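Local coordinates for protein putative aminooxidase (PDB 2BA9) that isomerises a polyunsaturated fatty acid, probably linoleic acid, to a conjugated linoleic acid and carries a bound flavin-adenine dinucleotide, at residues Leu86-Leu91 / Ser295-Asp300; Lys289-Ile294 / Tyr313-Ala318. All coordinates share one frame; numbering follows the deposited sequence.

Contact 1 of 2, residues Leu86-Leu91 / Ser295-Asp300; sequences LRREFL and SGYVPD
Ser-295 O takes the amide of Glu-89, N to O 2.8 Å, and the same oxygen receives a CA-H contact from Arg-88. The next bonds run alternately between the two strands: Tyr-297 N gives to Glu-89 O, nearly straight at 169°, and Leu-91 N reaches Tyr-297 O at 2.8 Å. Toward the start of the pair the grip slackens, since Ser-295 N is only weakly bonded to Arg-87 O, while a water joins Arg-87 N to Ser-295 OG, whose other partner is His-315 N.

On the face carrying Arg-88, Phe-90 and Tyr-297, the Phe-90 ring brings CE1 to 3.5 Å from Tyr-297 CB, the two ring planes 43° apart. Pro-299 crosses that ring at about a right angle, its CG 3.8 Å from Phe-90 CD1. Arg-88 has CG wedged between its backbone N and carbonyl carbon (chi1 78°), which brings Arg-88 CG to 3.9 Å from Tyr-297 CD2, beside CB; its guanidinium turns one face to Phe-90 CE2 and bridges to Glu-101. Gly-296 CA approaches Glu-89 O at 3.5 Å in a CA-H...O contact. This is a parallel strand pair, 88-91 beside 295-297, within the mixed sheet of a flavin-containing amine oxidase-type fold.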
loop_
_atom_site.group_PDB
_atom_site.type_symbol
_atom_site.label_atom_id
_atom_site.label_comp_id
_atom_site.label_asym_id
_atom_site.label_seq_id
_atom_site.Cartn_x
_atom_site.Cartn_y
_atom_site.Cartn_z
ATOM N N LEU A 86 11.529 -4.263 -15.078
ATOM C CA LEU A 86 10.872 -2.959 -15.153
ATOM C C LEU A 86 11.805 -1.909 -15.753
ATOM O O LEU A 86 12.990 -1.899 -15.494
ATOM C CB LEU A 86 10.417 -2.522 -13.765
ATOM C CG LEU A 86 9.140 -3.231 -13.321
ATOM C CD1 LEU A 86 9.001 -3.144 -11.837
ATOM C CD2 LEU A 86 7.919 -2.658 -14.035
ATOM N N ARG A 87 11.255 -1.052 -16.599
ATOM C CA ARG A 87 11.975 0.130 -17.063
ATOM C C ARG A 87 10.981 1.193 -17.474
ATOM O O ARG A 87 9.818 0.893 -17.732
ATOM C CB ARG A 87 13.019 -0.173 -18.168
ATOM C CG ARG A 87 13.124 -1.629 -18.705
ATOM C CD ARG A 87 14.575 -2.097 -19.028
ATOM N NE ARG A 87 15.522 -1.053 -19.443
ATOM C CZ ARG A 87 16.806 -1.268 -19.762
ATOM N NH1 ARG A 87 17.326 -2.502 -19.738
ATOM N NH2 ARG A 87 17.582 -0.240 -20.119
ATOM N N ARG A 88 11.440 2.435 -17.509
ATOM C CA ARG A 88 10.530 3.567 -17.614
ATOM C C ARG A 88 11.131 4.724 -18.399
ATOM O O ARG A 88 12.337 4.816 -18.593
ATOM C CB ARG A 88 10.072 4.034 -16.213
ATOM C CG ARG A 88 11.067 4.888 -15.402
ATOM C CD ARG A 88 12.396 4.177 -15.083
ATOM N NE ARG A 88 13.291 5.054 -14.325
ATOM C CZ ARG A 88 14.053 6.005 -14.865
ATOM N NH1 ARG A 88 14.825 6.752 -14.078
ATOM N NH2 ARG A 88 14.053 6.224 -16.184
ATOM N N GLU A 89 10.256 5.591 -18.866
ATOM C CA GLU A 89 10.659 6.889 -19.380
ATOM C C GLU A 89 9.824 7.970 -18.680
ATOM O O GLU A 89 8.905 7.668 -17.905
ATOM C CB GLU A 89 10.500 6.943 -20.896
ATOM C CG GLU A 89 9.061 7.047 -21.373
ATOM C CD GLU A 89 8.898 6.781 -22.860
ATOM O OE1 GLU A 89 9.912 6.724 -23.587
ATOM O OE2 GLU A 89 7.737 6.619 -23.301
ATOM N N PHE A 90 10.154 9.223 -18.966
ATOM C CA PHE A 90 9.479 10.349 -18.354
ATOM C C PHE A 90 8.852 11.208 -19.416
ATOM O O PHE A 90 9.482 11.507 -20.425
ATOM C CB PHE A 90 10.442 11.150 -17.475
ATOM C CG PHE A 90 10.710 10.490 -16.160
ATOM C CD1 PHE A 90 9.801 10.611 -15.122
ATOM C CD2 PHE A 90 11.853 9.709 -15.972
ATOM C CE1 PHE A 90 10.022 9.977 -13.897
ATOM C CE2 PHE A 90 12.097 9.078 -14.749
ATOM C CZ PHE A 90 11.174 9.206 -13.712
ATOM N N LEU A 91 7.594 11.574 -19.165
ATOM C CA LEU A 91 6.744 12.293 -20.093
ATOM C C LEU A 91 6.266 13.577 -19.448
ATOM O O LEU A 91 6.022 13.616 -18.248
ATOM C CB LEU A 91 5.483 11.479 -20.418
ATOM C CG LEU A 91 5.639 10.091 -21.026
ATOM C CD1 LEU A 91 4.267 9.510 -21.246
ATOM C CD2 LEU A 91 6.454 10.158 -22.317
ATOM N N SER A 295 7.433 1.574 -20.000
ATOM C CA SER A 295 6.471 2.244 -19.091
ATOM C C SER A 295 6.747 3.755 -19.062
ATOM O O SER A 295 7.831 4.200 -19.389
ATOM C CB SER A 295 6.531 1.665 -17.670
ATOM O OG SER A 295 6.089 0.316 -17.630
ATOM N N GLY A 296 5.764 4.548 -18.675
ATOM C CA GLY A 296 5.959 5.997 -18.635
ATOM C C GLY A 296 5.427 6.660 -17.384
ATOM O O GLY A 296 4.335 6.324 -16.923
ATOM N N TYR A 297 6.209 7.600 -16.848
ATOM C CA TYR A 297 5.819 8.438 -15.710
ATOM C C TYR A 297 5.563 9.870 -16.169
ATOM O O TYR A 297 6.129 10.339 -17.170
ATOM C CB TYR A 297 6.910 8.468 -14.635
ATOM C CG TYR A 297 7.001 7.206 -13.790
ATOM C CD1 TYR A 297 6.654 7.204 -12.446
ATOM C CD2 TYR A 297 7.439 6.015 -14.352
ATOM C CE1 TYR A 297 6.757 6.029 -11.681
ATOM C CE2 TYR A 297 7.534 4.859 -13.613
ATOM C CZ TYR A 297 7.187 4.863 -12.280
ATOM O OH TYR A 297 7.289 3.682 -11.567
ATOM N N VAL A 298 4.710 10.564 -15.420
ATOM C CA VAL A 298 4.295 11.916 -15.781
ATOM C C VAL A 298 4.302 12.809 -14.549
ATOM O O VAL A 298 3.243 13.056 -13.929
ATOM C CB VAL A 298 2.921 11.937 -16.489
ATOM C CG1 VAL A 298 2.690 13.278 -17.204
ATOM C CG2 VAL A 298 2.824 10.821 -17.495
ATOM N N PRO A 299 5.507 13.279 -14.164
ATOM C CA PRO A 299 5.632 14.195 -13.030
ATOM C C PRO A 299 4.701 15.388 -13.135
ATOM O O PRO A 299 4.098 15.774 -12.152
ATOM C CB PRO A 299 7.095 14.634 -13.097
ATOM C CG PRO A 299 7.786 13.484 -13.764
ATOM C CD PRO A 299 6.824 12.938 -14.745
ATOM N N ASP A 300 4.569 15.951 -14.330
ATOM C CA ASP A 300 3.619 17.043 -14.557
ATOM C C ASP A 300 2.243 16.757 -13.960
ATOM O O ASP A 300 1.608 17.666 -13.411
ATOM C CB ASP A 300 3.460 17.346 -16.061
ATOM C CG ASP A 300 4.610 18.158 -16.620
ATOM O OD1 ASP A 300 5.437 18.700 -15.840
ATOM O OD2 ASP A 300 4.690 18.264 -17.854
HETATM O O HOH W 1 8.202 -1.580 -17.359
#

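Contact 2 of 2, residues Lys289-Ile294 / Tyr313-Ala318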
loop_
_atom_site.group_PDB
_atom_site.type_symbol
_atom_site.label_atom_id
_atom_site.label_comp_id
_atom_site.label_asym_id
_atom_site.label_seq_id
_atom_site.Cartn_x
_atom_site.Cartn_y
_atom_site.Cartn_z
ATOM N N LYS A 289 -3.984 0.960 -28.962
ATOM C CA LYS A 289 -3.349 1.010 -30.280
ATOM C C LYS A 289 -2.100 1.875 -30.105
ATOM O O LYS A 289 -2.067 2.786 -29.251
ATOM C CB LYS A 289 -4.281 1.523 -31.396
ATOM C CG LYS A 289 -5.277 2.621 -30.993
ATOM C CD LYS A 289 -6.137 3.058 -32.177
ATOM C CE LYS A 289 -7.270 3.980 -31.728
ATOM N NZ LYS A 289 -8.416 3.236 -31.096
ATOM N N GLU A 290 -1.064 1.572 -30.874
ATOM C CA GLU A 290 0.272 2.132 -30.644
ATOM C C GLU A 290 0.755 1.689 -29.258
ATOM O O GLU A 290 0.665 2.432 -28.271
ATOM C CB GLU A 290 0.295 3.663 -30.812
ATOM C CG GLU A 290 0.582 4.189 -32.223
ATOM C CD GLU A 290 -0.072 3.382 -33.354
ATOM O OE1 GLU A 290 0.583 2.440 -33.866
ATOM O OE2 GLU A 290 -1.219 3.701 -33.751
ATOM N N TYR A 291 1.256 0.457 -29.207
ATOM C CA TYR A 291 1.749 -0.149 -27.971
ATOM C C TYR A 291 3.041 0.530 -27.493
ATOM O O TYR A 291 3.993 0.657 -28.257
ATOM C CB TYR A 291 2.012 -1.633 -28.217
ATOM C CG TYR A 291 2.019 -2.520 -26.988
ATOM C CD1 TYR A 291 0.900 -2.621 -26.166
ATOM C CD2 TYR A 291 3.132 -3.322 -26.685
ATOM C CE1 TYR A 291 0.898 -3.460 -25.058
ATOM C CE2 TYR A 291 3.131 -4.168 -25.576
ATOM C CZ TYR A 291 2.016 -4.222 -24.767
ATOM O OH TYR A 291 2.001 -5.065 -23.679
ATOM N N PRO A 292 3.083 0.988 -26.235
ATOM C CA PRO A 292 4.369 1.476 -25.739
ATOM C C PRO A 292 5.440 0.395 -25.758
ATOM O O PRO A 292 5.118 -0.792 -25.722
ATOM C CB PRO A 292 4.069 1.933 -24.309
ATOM C CG PRO A 292 2.668 1.515 -24.008
ATOM C CD PRO A 292 1.984 1.165 -25.269
ATOM N N THR A 293 6.699 0.818 -25.848
ATOM C CA THR A 293 7.843 -0.089 -25.786
ATOM C C THR A 293 8.505 -0.016 -24.408
ATOM O O THR A 293 9.512 -0.673 -24.159
ATOM C CB THR A 293 8.873 0.229 -26.898
ATOM O OG1 THR A 293 9.030 1.641 -27.043
ATOM C CG2 THR A 293 8.413 -0.324 -28.241
ATOM N N ILE A 294 7.914 0.780 -23.518
ATOM C CA ILE A 294 8.448 1.048 -22.189
ATOM C C ILE A 294 7.338 1.690 -21.327
ATOM O O ILE A 294 6.392 2.257 -21.875
ATOM C CB ILE A 294 9.681 1.979 -22.289
ATOM C CG1 ILE A 294 10.482 1.960 -20.986
ATOM C CG2 ILE A 294 9.263 3.417 -22.686
ATOM C CD1 ILE A 294 11.869 2.602 -21.142
ATOM N N TYR A 313 1.850 4.853 -16.431
ATOM C CA TYR A 313 1.246 3.661 -17.016
ATOM C C TYR A 313 2.274 2.556 -17.065
ATOM O O TYR A 313 3.465 2.818 -17.158
ATOM C CB TYR A 313 0.631 3.934 -18.390
ATOM C CG TYR A 313 1.563 4.512 -19.420
ATOM C CD1 TYR A 313 2.427 3.700 -20.154
ATOM C CD2 TYR A 313 1.565 5.876 -19.687
ATOM C CE1 TYR A 313 3.273 4.243 -21.105
ATOM C CE2 TYR A 313 2.405 6.421 -20.628
ATOM C CZ TYR A 313 3.257 5.609 -21.346
ATOM O OH TYR A 313 4.101 6.177 -22.299
ATOM N N TYR A 314 1.784 1.326 -16.993
ATOM C CA TYR A 314 2.617 0.140 -16.874
ATOM C C TYR A 314 2.640 -0.724 -18.139
ATOM O O TYR A 314 1.608 -1.261 -18.555
ATOM C CB TYR A 314 2.114 -0.667 -15.678
ATOM C CG TYR A 314 2.802 -1.980 -15.399
ATOM C CD1 TYR A 314 4.161 -2.154 -15.613
ATOM C CD2 TYR A 314 2.082 -3.035 -14.875
ATOM C CE1 TYR A 314 4.776 -3.371 -15.340
ATOM C CE2 TYR A 314 2.669 -4.232 -14.597
ATOM C CZ TYR A 314 4.018 -4.408 -14.832
ATOM O OH TYR A 314 4.584 -5.610 -14.528
ATOM N N HIS A 315 3.836 -0.831 -18.728
ATOM C CA HIS A 315 4.164 -1.729 -19.840
ATOM C C HIS A 315 4.713 -3.060 -19.295
ATOM O O HIS A 315 5.840 -3.123 -18.828
ATOM C CB HIS A 315 5.216 -1.034 -20.737
ATOM C CG HIS A 315 5.610 -1.798 -21.973
ATOM N ND1 HIS A 315 6.840 -2.406 -22.109
ATOM C CD2 HIS A 315 4.961 -2.003 -23.145
ATOM C CE1 HIS A 315 6.926 -2.970 -23.303
ATOM N NE2 HIS A 315 5.798 -2.742 -23.953
ATOM N N ARG A 316 3.928 -4.128 -19.381
ATOM C CA ARG A 316 4.252 -5.386 -18.667
ATOM C C ARG A 316 4.813 -6.495 -19.566
ATOM O O ARG A 316 5.898 -7.043 -19.299
ATOM C CB ARG A 316 3.009 -5.903 -17.926
ATOM C CG ARG A 316 3.191 -7.245 -17.187
ATOM C CD ARG A 316 2.115 -7.404 -16.117
ATOM N NE ARG A 316 2.037 -8.725 -15.490
ATOM C CZ ARG A 316 2.772 -9.129 -14.453
ATOM N NH1 ARG A 316 3.711 -8.350 -13.929
ATOM N NH2 ARG A 316 2.583 -10.337 -13.937
ATOM N N TRP A 317 4.051 -6.844 -20.605
ATOM C CA TRP A 317 4.440 -7.882 -21.541
ATOM C C TRP A 317 4.915 -7.231 -22.823
ATOM O O TRP A 317 4.107 -6.783 -23.636
ATOM C CB TRP A 317 3.258 -8.814 -21.825
ATOM C CG TRP A 317 2.714 -9.474 -20.583
ATOM C CD1 TRP A 317 1.466 -9.310 -20.042
ATOM C CD2 TRP A 317 3.402 -10.394 -19.732
ATOM N NE1 TRP A 317 1.339 -10.074 -18.914
ATOM C CE2 TRP A 317 2.513 -10.744 -18.693
ATOM C CE3 TRP A 317 4.685 -10.956 -19.742
ATOM C CZ2 TRP A 317 2.859 -11.643 -17.685
ATOM C CZ3 TRP A 317 5.029 -11.849 -18.731
ATOM C CH2 TRP A 317 4.117 -12.179 -17.717
ATOM N N ALA A 318 6.231 -7.170 -22.991
ATOM C CA ALA A 318 6.856 -6.405 -24.072
ATOM C C ALA A 318 6.675 -7.057 -25.444
ATOM O O ALA A 318 6.710 -6.381 -26.474
ATOM C CB ALA A 318 8.358 -6.200 -23.775
HETATM O O HOH W 2 1.821 -5.266 -21.115
HETATM O O HOH W 3 5.998 4.619 -23.166
#
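His-315 presses its ring against the backbone of the loop that joins strand 277-288 to strand 295-297 in the mixed sheet of this amine oxidase-type fold. The close fit is here: Ile-294 N sits 3.6 Å above the ring plane, over its centre, and Thr-293 C covers the same ring nearer its rim. CG of the histidine is anti to its backbone N (chi1 -177°), and CB, which leads to the ring, packs 3.5 Å from Ile-294 C. At the ring's edge, in plane, comes Tyr-291 CD2; the two side chains cross at about a right angle, with Tyr-291 CE2 3.4 Å from His-315 NE2.

Deeper in, Pro-292 offers CB and CG to Tyr-313 CE1, both at 4.0 Å, and Ile-325 of the next strand also touches this proline. Tyr-313 in turn meets the ring of His-357, and a water donates to Ile-294 O while accepting from Tyr-313 OH.

The outer side is looser: Thr-293 and Ala-318 are exposed, their CB atoms leading away from the opposing segment.

A firm bond holds the far end of the contact. A second water accepts from Trp-317 N and donates to Tyr-291 OH at 2.6 Å. That hydroxyl spends its own proton on Trp-317 O, 2.7 Å from Tyr-291 OH, the hydroxyl oxygen lying 32° out of the plane of the Trp-317 carbonyl.

The centres of contact 1 and contact 2 lie about 11 Å apart, on the same side of the chain's centre and in one mixed sheet. Along the chain their segments alternate: 86-91, then 289-294 running straight into 295-300, then 313-318. In the sheet, strand 295-297 is flanked by the parallel strand 88-91 and the antiparallel strand 310-315, and Gly-296 O, 2.9 Å from Tyr-313 N, is probably bonded to it. Glu-89 CD packs on Ile-294 CG2. Contact 1 thus ties a distant early strand to the later part of the sheet, whereas contact 2 packs the preceding loop against the end of the neighbouring strand, with the Tyr-313 side chain about 12 Å from the bound flavin-adenine dinucleotide.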